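Local coordinates for hypothetical protein (Staphylococcus aureus subsp. aureus, PDB 2IL5) that is of unknown function but has the helix-grip fold of Bet v 1-like proteins and belongs to the family of Hsp90 ATPase activator homologues, at residues 13-17 and 146-151; 21-26 and 110-114; 41-46 and 157-161; 55-59 and 81-85. All coordinates share one frame; numbering follows the deposited sequence.

Interaction 1: 13-17 and 146-151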
loop_
_atom_site.group_PDB
_atom_site.type_symbol
_atom_site.label_atom_id
_atom_site.label_comp_id
_atom_site.label_asym_id
_atom_site.label_seq_id
_atom_site.Cartn_x
_atom_site.Cartn_y
_atom_site.Cartn_z
ATOM N N HIS A 13 10.757 -9.621 -9.932
ATOM C CA HIS A 13 10.042 -8.934 -8.889
ATOM C C HIS A 13 10.987 -8.129 -8.019
ATOM O O HIS A 13 12.092 -8.551 -7.751
ATOM C CB HIS A 13 9.328 -9.950 -7.994
ATOM C CG HIS A 13 8.227 -10.709 -8.682
ATOM N ND1 HIS A 13 6.968 -10.179 -8.892
ATOM C CD2 HIS A 13 8.178 -11.978 -9.151
ATOM C CE1 HIS A 13 6.209 -11.075 -9.495
ATOM N NE2 HIS A 13 6.915 -12.178 -9.657
ATOM N N VAL A 14 10.555 -6.958 -7.573
ATOM C CA VAL A 14 11.131 -6.440 -6.360
ATOM C C VAL A 14 10.164 -6.693 -5.191
ATOM O O VAL A 14 8.939 -6.693 -5.364
ATOM C CB VAL A 14 11.651 -4.978 -6.448
ATOM C CG1 VAL A 14 12.565 -4.802 -7.681
ATOM C CG2 VAL A 14 10.557 -4.019 -6.476
ATOM N N GLU A 15 10.764 -6.889 -4.017
ATOM C CA GLU A 15 10.062 -7.103 -2.806
ATOM C C GLU A 15 10.443 -6.085 -1.755
ATOM O O GLU A 15 11.619 -5.852 -1.498
ATOM C CB GLU A 15 10.304 -8.541 -2.316
ATOM C CG GLU A 15 9.772 -9.539 -3.313
ATOM C CD GLU A 15 10.091 -10.957 -2.977
ATOM O OE1 GLU A 15 11.261 -11.350 -3.082
ATOM O OE2 GLU A 15 9.162 -11.709 -2.616
ATOM N N VAL A 16 9.423 -5.522 -1.120
ATOM C CA VAL A 16 9.599 -4.555 -0.064
ATOM C C VAL A 16 9.075 -5.164 1.237
ATOM O O VAL A 16 7.986 -5.705 1.286
ATOM C CB VAL A 16 8.943 -3.168 -0.463
ATOM C CG1 VAL A 16 8.845 -2.227 0.713
ATOM C CG2 VAL A 16 9.759 -2.502 -1.628
ATOM N N GLU A 17 9.888 -5.093 2.285
ATOM C CA GLU A 17 9.520 -5.638 3.574
ATOM C C GLU A 17 9.681 -4.533 4.571
ATOM O O GLU A 17 10.772 -4.004 4.736
ATOM C CB GLU A 17 10.403 -6.830 3.937
ATOM C CG GLU A 17 10.124 -8.068 3.068
ATOM C CD GLU A 17 11.038 -9.208 3.406
ATOM O OE1 GLU A 17 12.249 -9.088 3.117
ATOM O OE2 GLU A 17 10.557 -10.217 3.966
ATOM N N TYR A 146 13.856 1.295 -8.313
ATOM C CA TYR A 146 12.436 0.992 -8.109
ATOM C C TYR A 146 12.115 0.553 -6.647
ATOM O O TYR A 146 11.189 1.080 -6.038
ATOM C CB TYR A 146 11.924 -0.036 -9.159
ATOM C CG TYR A 146 10.457 -0.266 -9.031
ATOM C CD1 TYR A 146 9.540 0.713 -9.432
ATOM C CD2 TYR A 146 9.971 -1.434 -8.450
ATOM C CE1 TYR A 146 8.172 0.509 -9.273
ATOM C CE2 TYR A 146 8.609 -1.642 -8.269
ATOM C CZ TYR A 146 7.712 -0.682 -8.683
ATOM O OH TYR A 146 6.354 -0.916 -8.524
ATOM N N HIS A 147 12.906 -0.357 -6.095
ATOM C CA HIS A 147 12.832 -0.771 -4.717
ATOM C C HIS A 147 12.949 0.393 -3.739
ATOM O O HIS A 147 12.162 0.479 -2.797
ATOM C CB HIS A 147 13.936 -1.783 -4.396
ATOM C CG HIS A 147 13.956 -2.221 -2.955
ATOM N ND1 HIS A 147 14.661 -1.541 -1.984
ATOM C CD2 HIS A 147 13.362 -3.265 -2.322
ATOM C CE1 HIS A 147 14.498 -2.143 -0.815
ATOM N NE2 HIS A 147 13.716 -3.190 -0.990
ATOM N N ASP A 148 13.954 1.254 -3.926
ATOM C CA ASP A 148 14.178 2.377 -3.023
ATOM C C ASP A 148 13.058 3.426 -3.101
ATOM O O ASP A 148 12.726 4.050 -2.088
ATOM C CB ASP A 148 15.546 3.046 -3.290
ATOM C CG ASP A 148 16.728 2.138 -2.964
ATOM O OD1 ASP A 148 16.561 1.093 -2.278
ATOM O OD2 ASP A 148 17.845 2.486 -3.375
ATOM N N ALA A 149 12.519 3.632 -4.296
ATOM C CA ALA A 149 11.373 4.493 -4.525
ATOM C C ALA A 149 10.110 3.981 -3.808
ATOM O O ALA A 149 9.341 4.768 -3.228
ATOM C CB ALA A 149 11.094 4.644 -6.056
HETATM N N MSE A 150 9.872 2.680 -3.911
HETATM C CA MSE A 150 8.767 2.016 -3.190
HETATM C C MSE A 150 8.919 2.000 -1.676
HETATM O O MSE A 150 7.962 2.242 -0.985
HETATM C CB MSE A 150 8.529 0.602 -3.731
HETATM C CG MSE A 150 8.182 0.630 -5.206
HETATM SE SE MSE A 150 6.534 1.592 -5.702
HETATM C CE MSE A 150 7.266 3.154 -6.631
ATOM N N VAL A 151 10.113 1.717 -1.169
ATOM C CA VAL A 151 10.396 1.830 0.238
ATOM C C VAL A 151 10.036 3.233 0.721
ATOM O O VAL A 151 9.305 3.393 1.697
ATOM C CB VAL A 151 11.884 1.499 0.543
ATOM C CG1 VAL A 151 12.271 1.919 1.973
ATOM C CG2 VAL A 151 12.127 0.033 0.372
HETATM O O HOH W 1 12.593 -4.275 1.693
#
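Strand 13-17 and helix 146-151 run in roughly the same direction, their axes 32° apart and 8.6 Å at closest approach, with Val14 facing His147 and Val16 facing Val151. Alternation along the strand decides which side chains meet the helix: Val14 and Val16 point at it, while Glu15 between them starts out away from the helix, and its OE2 is hydrogen-bonded to Tyr123 OH. Val14 uses one methyl, CG2, which comes up to the rim of the Tyr146 ring near its plane, 3.3 Å from CD2. One face of that ring is covered from within the helix by CG of selenomethionine Met150. Val16 CG2 lies 3.9 Å from Met150 CB and also meets the imidazole of His147, and both Val16 methyls touch Val151 CG2, CG1 at 4.0 Å.

His147 leaves the helix with CG anti to the backbone N (chi1 178°), which carries its ring across to the strand. There CD2 stands 3.2 Å from Glu15 O, close to the ring plane, and a water bridges NE2 to Glu17 N. Elsewhere on the ring's edge, ND1 donates to Asp148 OD1 at 3.3 Å in a nearly straight bond, so both ring nitrogens have partners and the rotation of the imidazole is restrained. Beyond the pair, strand 118-128 bonds to the backbone of Val14 and Val16, and the Tyr146 hydroxyl is hydrogen-bonded to those of its Ser126 and Tyr124, joining edge strand, neighbouring strand and long helix 136-166.

Interaction 2: 21-26 and 110-114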
loop_
_atom_site.group_PDB
_atom_site.type_symbol
_atom_site.label_atom_id
_atom_site.label_comp_id
_atom_site.label_asym_id
_atom_site.label_seq_id
_atom_site.Cartn_x
_atom_site.Cartn_y
_atom_site.Cartn_z
ATOM N N LEU A 21 6.313 -0.537 14.458
ATOM C CA LEU A 21 5.788 -0.701 15.838
ATOM C C LEU A 21 5.007 0.558 16.269
ATOM O O LEU A 21 5.544 1.654 16.296
ATOM C CB LEU A 21 6.922 -0.974 16.833
ATOM C CG LEU A 21 7.772 -2.247 16.652
ATOM C CD1 LEU A 21 8.939 -2.260 17.648
ATOM C CD2 LEU A 21 6.976 -3.521 16.814
ATOM N N TYR A 22 3.719 0.385 16.561
ATOM C CA TYR A 22 2.867 1.487 16.986
ATOM C C TYR A 22 2.345 1.201 18.365
ATOM O O TYR A 22 2.261 0.039 18.763
ATOM C CB TYR A 22 1.683 1.658 16.037
ATOM C CG TYR A 22 2.090 1.928 14.624
ATOM C CD1 TYR A 22 1.782 1.022 13.592
ATOM C CD2 TYR A 22 2.827 3.078 14.310
ATOM C CE1 TYR A 22 2.181 1.280 12.281
ATOM C CE2 TYR A 22 3.223 3.341 13.024
ATOM C CZ TYR A 22 2.898 2.437 12.004
ATOM O OH TYR A 22 3.303 2.738 10.726
ATOM N N LYS A 23 1.983 2.270 19.069
ATOM C CA LYS A 23 1.284 2.193 20.343
ATOM C C LYS A 23 -0.211 1.864 20.173
ATOM O O LYS A 23 -0.862 1.398 21.104
ATOM C CB LYS A 23 1.424 3.527 21.095
ATOM C CG LYS A 23 0.753 4.686 20.344
ATOM C CD LYS A 23 0.886 6.007 21.042
ATOM C CE LYS A 23 0.427 7.113 20.114
ATOM N NZ LYS A 23 1.099 8.408 20.422
ATOM N N PHE A 24 -0.759 2.154 18.999
ATOM C CA PHE A 24 -2.170 1.871 18.705
ATOM C C PHE A 24 -2.497 0.388 18.772
ATOM O O PHE A 24 -1.636 -0.419 18.480
ATOM C CB PHE A 24 -2.494 2.348 17.298
ATOM C CG PHE A 24 -2.127 3.757 17.049
ATOM C CD1 PHE A 24 -2.678 4.776 17.820
ATOM C CD2 PHE A 24 -1.233 4.080 16.040
ATOM C CE1 PHE A 24 -2.325 6.115 17.583
ATOM C CE2 PHE A 24 -0.884 5.404 15.796
ATOM C CZ PHE A 24 -1.431 6.418 16.560
ATOM N N SER A 25 -3.740 0.054 19.145
ATOM C CA SER A 25 -4.268 -1.323 19.079
ATOM C C SER A 25 -4.315 -1.885 17.622
ATOM O O SER A 25 -4.473 -1.105 16.664
ATOM C CB SER A 25 -5.658 -1.398 19.720
ATOM O OG SER A 25 -6.637 -0.809 18.881
ATOM N N PRO A 26 -4.149 -3.224 17.452
ATOM C CA PRO A 26 -4.232 -3.841 16.108
ATOM C C PRO A 26 -5.499 -3.445 15.389
ATOM O O PRO A 26 -5.471 -3.144 14.211
ATOM C CB PRO A 26 -4.234 -5.346 16.410
ATOM C CG PRO A 26 -3.406 -5.451 17.621
ATOM C CD PRO A 26 -3.799 -4.228 18.471
ATOM N N PHE A 110 -0.886 -7.764 11.202
ATOM C CA PHE A 110 -0.963 -6.980 12.441
ATOM C C PHE A 110 -0.867 -7.901 13.675
ATOM O O PHE A 110 -1.680 -8.810 13.831
ATOM C CB PHE A 110 -2.276 -6.171 12.462
ATOM C CG PHE A 110 -2.552 -5.447 11.180
ATOM C CD1 PHE A 110 -3.391 -6.005 10.214
ATOM C CD2 PHE A 110 -1.924 -4.237 10.900
ATOM C CE1 PHE A 110 -3.611 -5.362 8.979
ATOM C CE2 PHE A 110 -2.146 -3.588 9.685
ATOM C CZ PHE A 110 -2.993 -4.146 8.726
ATOM N N PHE A 111 0.139 -7.704 14.519
ATOM C CA PHE A 111 0.284 -8.470 15.760
ATOM C C PHE A 111 0.164 -7.564 16.966
ATOM O O PHE A 111 0.709 -6.459 16.970
ATOM C CB PHE A 111 1.643 -9.173 15.830
ATOM C CG PHE A 111 1.842 -10.224 14.779
ATOM C CD1 PHE A 111 2.299 -9.873 13.498
ATOM C CD2 PHE A 111 1.591 -11.573 15.067
ATOM C CE1 PHE A 111 2.482 -10.847 12.518
ATOM C CE2 PHE A 111 1.795 -12.566 14.082
ATOM C CZ PHE A 111 2.252 -12.194 12.812
ATOM N N GLU A 112 -0.544 -8.028 17.991
ATOM C CA GLU A 112 -0.603 -7.307 19.272
ATOM C C GLU A 112 0.710 -7.501 20.020
ATOM O O GLU A 112 1.210 -8.625 20.123
ATOM C CB GLU A 112 -1.748 -7.831 20.122
ATOM C CG GLU A 112 -2.468 -6.774 20.954
ATOM C CD GLU A 112 -3.879 -7.210 21.335
ATOM O OE1 GLU A 112 -4.313 -8.279 20.818
ATOM O OE2 GLU A 112 -4.537 -6.490 22.146
ATOM N N ARG A 113 1.291 -6.410 20.502
ATOM C CA ARG A 113 2.471 -6.502 21.356
ATOM C C ARG A 113 2.043 -6.582 22.821
ATOM O O ARG A 113 0.897 -6.256 23.148
ATOM C CB ARG A 113 3.363 -5.288 21.145
ATOM C CG ARG A 113 3.626 -4.980 19.697
ATOM C CD ARG A 113 3.874 -3.507 19.490
ATOM N NE ARG A 113 5.128 -3.063 20.085
ATOM C CZ ARG A 113 5.387 -1.796 20.407
ATOM N NH1 ARG A 113 4.476 -0.858 20.178
ATOM N NH2 ARG A 113 6.555 -1.456 20.952
ATOM N N GLU A 114 2.943 -7.040 23.692
ATOM C CA GLU A 114 2.757 -6.846 25.156
ATOM C C GLU A 114 3.720 -5.765 25.655
ATOM O O GLU A 114 4.944 -5.963 25.732
ATOM C CB GLU A 114 2.845 -8.140 25.977
ATOM C CG GLU A 114 3.893 -9.120 25.502
ATOM C CD GLU A 114 4.340 -10.048 26.602
ATOM O OE1 GLU A 114 3.507 -10.397 27.471
ATOM O OE2 GLU A 114 5.533 -10.421 26.595
#
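Phe110 opens the contact from strand 104-112 by setting its CB 4.5 Å from Pro26 CB, a loose apolar touch at the first turn of helix 26-32. Its CB points toward the other segment, but the ring leads off, to meet Trp33 edge-to-face and to pack on Val29. At Phe111 the backbone takes over from the side chain: its carbonyl carbon lies 4.2 Å from Pro26 CG, while CB points away and the side chain packs on Leu121 of strand 118-128.

Glu112 meets the same proline with the aliphatic part of its chain. Its CG is 3.7 Å from Pro26 CG, the two side chains crossing at about a right angle, so that mainly the methylene groups, with the carboxylate carbon a little farther off, pack on the proline ring. The proline stands where strand 12-22 gives way to helix 26-32, directly after Ser25, the N-cap residue, whose OG accepts from Leu28 N. In the Bet v 1-like, helix-grip arrangement the first strand is followed by short helices, and this corner lies at the end of the antiparallel sheet.

Arg113, just past the strand, reaches over to the end of strand 12-22. The bend at chi3 (68°) swings its guanidinium over Leu21, whose CB sits 4.0 Å above the centre of one face; Leu21 CD2 flanks NE at 3.8 Å. The group's edge serves a different purpose: NH1 donates to Tyr22 O at 2.8 Å, almost in the guanidinium plane, but the N-H...O angle of only 130° makes the bond weak.

Interaction 3: 41-46 and 157-161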
loop_
_atom_site.group_PDB
_atom_site.type_symbol
_atom_site.label_atom_id
_atom_site.label_comp_id
_atom_site.label_asym_id
_atom_site.label_seq_id
_atom_site.Cartn_x
_atom_site.Cartn_y
_atom_site.Cartn_z
ATOM N N GLN A 41 -7.463 9.244 3.266
ATOM C CA GLN A 41 -6.541 10.168 3.867
ATOM C C GLN A 41 -5.084 9.766 3.727
ATOM O O GLN A 41 -4.209 10.610 3.965
ATOM C CB GLN A 41 -6.877 10.380 5.354
ATOM C CG GLN A 41 -8.295 10.873 5.614
ATOM C CD GLN A 41 -8.586 11.140 7.092
ATOM O OE1 GLN A 41 -7.924 11.960 7.733
ATOM N NE2 GLN A 41 -9.593 10.457 7.630
ATOM N N TRP A 42 -4.796 8.530 3.311
ATOM C CA TRP A 42 -3.396 8.073 3.329
ATOM C C TRP A 42 -2.978 7.086 2.266
ATOM O O TRP A 42 -1.814 7.035 1.926
ATOM C CB TRP A 42 -3.014 7.492 4.703
ATOM C CG TRP A 42 -3.574 6.122 4.981
ATOM C CD1 TRP A 42 -4.774 5.838 5.580
ATOM C CD2 TRP A 42 -2.940 4.847 4.723
ATOM N NE1 TRP A 42 -4.935 4.460 5.684
ATOM C CE2 TRP A 42 -3.824 3.836 5.176
ATOM C CE3 TRP A 42 -1.713 4.458 4.142
ATOM C CZ2 TRP A 42 -3.523 2.455 5.058
ATOM C CZ3 TRP A 42 -1.414 3.095 4.042
ATOM C CH2 TRP A 42 -2.320 2.113 4.508
ATOM N N PHE A 43 -3.896 6.268 1.780
ATOM C CA PHE A 43 -3.512 5.164 0.902
ATOM C C PHE A 43 -3.508 5.597 -0.551
ATOM O O PHE A 43 -4.561 5.632 -1.177
ATOM C CB PHE A 43 -4.458 3.976 1.092
ATOM C CG PHE A 43 -3.989 2.735 0.427
ATOM C CD1 PHE A 43 -4.503 2.354 -0.812
ATOM C CD2 PHE A 43 -3.008 1.947 1.021
ATOM C CE1 PHE A 43 -4.043 1.195 -1.452
ATOM C CE2 PHE A 43 -2.542 0.791 0.383
ATOM C CZ PHE A 43 -3.075 0.424 -0.855
HETATM N N MSE A 44 -2.315 5.933 -1.053
HETATM C CA MSE A 44 -2.077 6.472 -2.414
HETATM C C MSE A 44 -2.822 7.764 -2.695
HETATM O O MSE A 44 -2.988 8.170 -3.834
HETATM C CB MSE A 44 -2.423 5.441 -3.493
HETATM C CG MSE A 44 -2.018 4.028 -3.176
HETATM SE SE MSE A 44 -0.248 3.623 -3.806
HETATM C CE MSE A 44 -0.379 4.048 -5.717
ATOM N N THR A 45 -3.284 8.403 -1.635
ATOM C CA THR A 45 -4.024 9.621 -1.776
ATOM C C THR A 45 -3.971 10.424 -0.466
ATOM O O THR A 45 -3.265 10.031 0.471
ATOM C CB THR A 45 -5.443 9.269 -2.236
ATOM O OG1 THR A 45 -6.113 10.442 -2.706
ATOM C CG2 THR A 45 -6.216 8.556 -1.130
ATOM N N SER A 46 -4.668 11.557 -0.407
ATOM C CA SER A 46 -4.817 12.297 0.861
ATOM C C SER A 46 -6.133 13.053 0.867
ATOM O O SER A 46 -6.803 13.135 -0.183
ATOM C CB SER A 46 -3.630 13.242 1.122
ATOM O OG SER A 46 -3.624 14.279 0.169
HETATM N N MSE A 157 3.700 7.051 3.235
HETATM C CA MSE A 157 2.304 6.615 3.428
HETATM C C MSE A 157 1.953 6.157 4.842
HETATM O O MSE A 157 0.862 6.431 5.329
HETATM C CB MSE A 157 1.987 5.453 2.506
HETATM C CG MSE A 157 1.216 5.837 1.291
HETATM SE SE MSE A 157 0.813 4.201 0.312
HETATM C CE MSE A 157 2.176 4.450 -1.006
ATOM N N PHE A 158 2.848 5.380 5.450
ATOM C CA PHE A 158 2.577 4.822 6.757
ATOM C C PHE A 158 2.706 5.912 7.802
ATOM O O PHE A 158 2.064 5.856 8.844
ATOM C CB PHE A 158 3.540 3.693 7.091
ATOM C CG PHE A 158 3.451 2.541 6.165
ATOM C CD1 PHE A 158 2.253 2.218 5.521
ATOM C CD2 PHE A 158 4.556 1.739 5.948
ATOM C CE1 PHE A 158 2.176 1.120 4.668
ATOM C CE2 PHE A 158 4.456 0.656 5.116
ATOM C CZ PHE A 158 3.266 0.354 4.469
ATOM N N ASP A 159 3.553 6.895 7.553
ATOM C CA ASP A 159 3.640 7.904 8.572
ATOM C C ASP A 159 2.487 8.937 8.476
ATOM O O ASP A 159 1.991 9.437 9.481
ATOM C CB ASP A 159 5.089 8.341 8.935
ATOM C CG ASP A 159 5.789 9.158 7.882
ATOM O OD1 ASP A 159 5.177 10.041 7.239
ATOM O OD2 ASP A 159 7.026 8.983 7.766
ATOM N N LYS A 160 1.972 9.106 7.264
ATOM C CA LYS A 160 0.660 9.696 7.073
ATOM C C LYS A 160 -0.487 8.888 7.716
ATOM O O LYS A 160 -1.320 9.439 8.416
ATOM C CB LYS A 160 0.418 9.875 5.599
ATOM C CG LYS A 160 -0.829 10.613 5.278
ATOM C CD LYS A 160 -0.521 11.746 4.335
ATOM C CE LYS A 160 -0.393 11.358 2.874
ATOM N NZ LYS A 160 -0.129 12.701 2.186
HETATM N N MSE A 161 -0.544 7.591 7.458
HETATM C CA MSE A 161 -1.460 6.715 8.151
HETATM C C MSE A 161 -1.367 6.867 9.689
HETATM O O MSE A 161 -2.382 6.832 10.375
HETATM C CB MSE A 161 -1.227 5.249 7.742
HETATM C CG MSE A 161 -2.225 4.238 8.371
HETATM SE SE MSE A 161 -1.431 2.455 8.403
HETATM C CE MSE A 161 -0.171 2.612 9.867
#
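Trp42 lies with one indole face against selenomethionine Met161, the two side chains side by side and pointing the same way. Met161 CB is 3.5 Å from Trp42 CD2, its CG forms a CH-pi contact 3.7 Å from the centroid of the five-membered ring, and SE stands 4.1 Å from that of the six-membered ring, 18° off the normal. With Met161 CG anti to the backbone N (chi1 -176°), the chain runs along the indole from one ring to the next. Phe43 CB covers the opposite face, so the tryptophan is held flat between helix and loop.

At the six-membered ring, CZ3 meets the edge of Phe158 near that ring's plane, 4.1 Å from CD1. This aromatic packing belongs to the interior of the helix-grip fold, where the C-terminal helix lies across the curved antiparallel sheet: Phe158 continues to Ile18 of strand 12-22, and Trp42 NE1 is satisfied by Ala32 O of helix 26-32.

Selenomethionine Met157 packs instead mainly against the loop backbone, Phe43 and Met44. Its CG lies 3.3 Å from Trp42 O, its SE meets the Phe43 ring obliquely in a more distant Met-aromatic contact, and its CE touches Met44 SE at 3.8 Å. Lys160 bends at chi2 and chi3 to follow the loop backbone, with CG 3.6 Å from Gln41 O and NZ 3.7 Å from Ser46 CB, a packing contact.

Interaction 4: 55-59 and 81-85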
loop_
_atom_site.group_PDB
_atom_site.type_symbol
_atom_site.label_atom_id
_atom_site.label_comp_id
_atom_site.label_asym_id
_atom_site.label_seq_id
_atom_site.Cartn_x
_atom_site.Cartn_y
_atom_site.Cartn_z
ATOM N N ALA A 55 -14.512 1.910 -2.142
ATOM C CA ALA A 55 -13.924 0.701 -1.578
ATOM C C ALA A 55 -15.046 -0.227 -1.158
ATOM O O ALA A 55 -15.890 0.151 -0.327
ATOM C CB ALA A 55 -13.002 1.023 -0.378
ATOM N N ASP A 56 -15.065 -1.422 -1.754
ATOM C CA ASP A 56 -15.933 -2.516 -1.300
ATOM C C ASP A 56 -15.132 -3.524 -0.454
ATOM O O ASP A 56 -14.594 -4.522 -0.959
ATOM C CB ASP A 56 -16.649 -3.171 -2.492
ATOM C CG ASP A 56 -17.572 -4.305 -2.074
ATOM O OD1 ASP A 56 -18.067 -4.277 -0.926
ATOM O OD2 ASP A 56 -17.789 -5.227 -2.896
ATOM N N VAL A 57 -15.067 -3.242 0.846
ATOM C CA VAL A 57 -14.143 -3.934 1.757
ATOM C C VAL A 57 -14.670 -5.299 2.220
ATOM O O VAL A 57 -15.115 -5.463 3.358
ATOM C CB VAL A 57 -13.642 -3.011 2.933
ATOM C CG1 VAL A 57 -12.509 -3.682 3.735
ATOM C CG2 VAL A 57 -13.134 -1.671 2.382
ATOM N N LYS A 58 -14.636 -6.253 1.285
ATOM C CA LYS A 58 -14.850 -7.689 1.546
ATOM C C LYS A 58 -13.922 -8.443 0.601
ATOM O O LYS A 58 -13.376 -7.837 -0.341
ATOM C CB LYS A 58 -16.301 -8.109 1.314
ATOM C CG LYS A 58 -16.791 -7.822 -0.107
ATOM C CD LYS A 58 -17.911 -8.765 -0.522
ATOM C CE LYS A 58 -18.758 -8.152 -1.650
ATOM N NZ LYS A 58 -19.917 -7.321 -1.126
ATOM N N GLU A 59 -13.742 -9.747 0.846
ATOM C CA GLU A 59 -12.902 -10.591 0.009
ATOM C C GLU A 59 -13.465 -10.647 -1.420
ATOM O O GLU A 59 -14.669 -10.859 -1.606
ATOM C CB GLU A 59 -12.727 -11.969 0.636
ATOM C CG GLU A 59 -11.934 -11.921 1.951
ATOM C CD GLU A 59 -11.569 -13.297 2.497
ATOM O OE1 GLU A 59 -12.152 -14.317 2.019
ATOM O OE2 GLU A 59 -10.699 -13.371 3.402
ATOM N N TYR A 81 -9.439 -6.621 -2.726
ATOM C CA TYR A 81 -9.112 -7.280 -1.477
ATOM C C TYR A 81 -9.133 -8.785 -1.698
ATOM O O TYR A 81 -10.103 -9.320 -2.190
ATOM C CB TYR A 81 -10.095 -6.891 -0.406
ATOM C CG TYR A 81 -9.957 -5.467 0.003
ATOM C CD1 TYR A 81 -8.938 -5.093 0.883
ATOM C CD2 TYR A 81 -10.818 -4.468 -0.526
ATOM C CE1 TYR A 81 -8.800 -3.791 1.281
ATOM C CE2 TYR A 81 -10.675 -3.160 -0.161
ATOM C CZ TYR A 81 -9.657 -2.825 0.763
ATOM O OH TYR A 81 -9.470 -1.534 1.187
ATOM N N GLU A 82 -8.045 -9.470 -1.399
ATOM C CA GLU A 82 -8.061 -10.902 -1.572
ATOM C C GLU A 82 -8.357 -11.594 -0.240
ATOM O O GLU A 82 -9.058 -12.567 -0.181
ATOM C CB GLU A 82 -6.761 -11.407 -2.204
ATOM C CG GLU A 82 -6.445 -10.634 -3.442
ATOM C CD GLU A 82 -5.782 -11.435 -4.508
ATOM O OE1 GLU A 82 -4.558 -11.223 -4.677
ATOM O OE2 GLU A 82 -6.468 -12.251 -5.179
ATOM N N SER A 83 -7.837 -11.035 0.829
ATOM C CA SER A 83 -7.924 -11.650 2.112
ATOM C C SER A 83 -8.078 -10.553 3.155
ATOM O O SER A 83 -7.333 -9.573 3.150
ATOM C CB SER A 83 -6.669 -12.479 2.355
ATOM O OG SER A 83 -6.868 -13.278 3.496
ATOM N N LEU A 84 -9.092 -10.721 4.014
ATOM C CA LEU A 84 -9.421 -9.786 5.106
ATOM C C LEU A 84 -9.688 -10.605 6.363
ATOM O O LEU A 84 -10.762 -11.195 6.532
ATOM C CB LEU A 84 -10.682 -8.968 4.762
ATOM C CG LEU A 84 -10.512 -7.926 3.645
ATOM C CD1 LEU A 84 -11.817 -7.392 3.179
ATOM C CD2 LEU A 84 -9.604 -6.773 4.104
ATOM N N VAL A 85 -8.703 -10.685 7.240
ATOM C CA VAL A 85 -8.993 -11.256 8.513
ATOM C C VAL A 85 -8.873 -10.211 9.630
ATOM O O VAL A 85 -7.832 -9.558 9.801
ATOM C CB VAL A 85 -8.418 -12.727 8.698
ATOM C CG1 VAL A 85 -7.395 -13.156 7.606
ATOM C CG2 VAL A 85 -8.042 -13.104 10.174
#
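Glu59 sends CG away from its own carbonyl carbon (chi1 -66°) and then extends (chi2 -172°), which lays the chain along strand 81-85 and delivers its carboxylate to the backbone of Leu84. There Leu84 N donates to OE2 at 3.2 Å in an almost straight bond of 171°, received on the anti lone pair. On the way, Glu59 CG passes 3.6 Å from Glu82 O. The carboxylate thus reaches the strand beside the classic beta bulge that Glu82 and Ser83 form opposite Lys91.

Leu84 returns the contact with CD1, 3.5 Å from Lys58 CA and 3.8 Å from Val57 CG1. Val57, at the centre of an inverse gamma turn, also places CG1 above the rim of one face of the Tyr81 ring, while its CG2 approaches CE2 at 3.8 Å. Lys58 O lies 3.4 Å from Tyr81 CB, and the chain running on from it to strand 62-68 bonds to Tyr81 through Gly60 and Gly61.

A carboxylate side chain accepting from a backbone N-H, set next to a small apolar patch, therefore joins this hairpin loop to the strand. Placed at the surface, the carboxylate probably keeps its charge, which would strengthen the bond.

How the interactions relate
Interaction 3 is the most aromatic of the four; interactions 1, 2 and 3 are partly buried, the third nearest the chain's centre, whereas interaction 4 is a surface contact. Helix 136-166 supplies a segment to interactions 1 and 3, about 17 Å apart between centres, and strand 12-22 serves interactions 1 and 2 at its two ends. Interactions 2 and 3 touch directly, where Tyr22 OH packs 3.6 Å from Met161 CE. The chemistry follows position: ring faces and selenium under the helix, valines with a water-bridged histidine farther along it, and at strand ends a weak arginine bond in 21-26/110-114 and a straight glutamate bond in 55-59/81-85, each made to backbone.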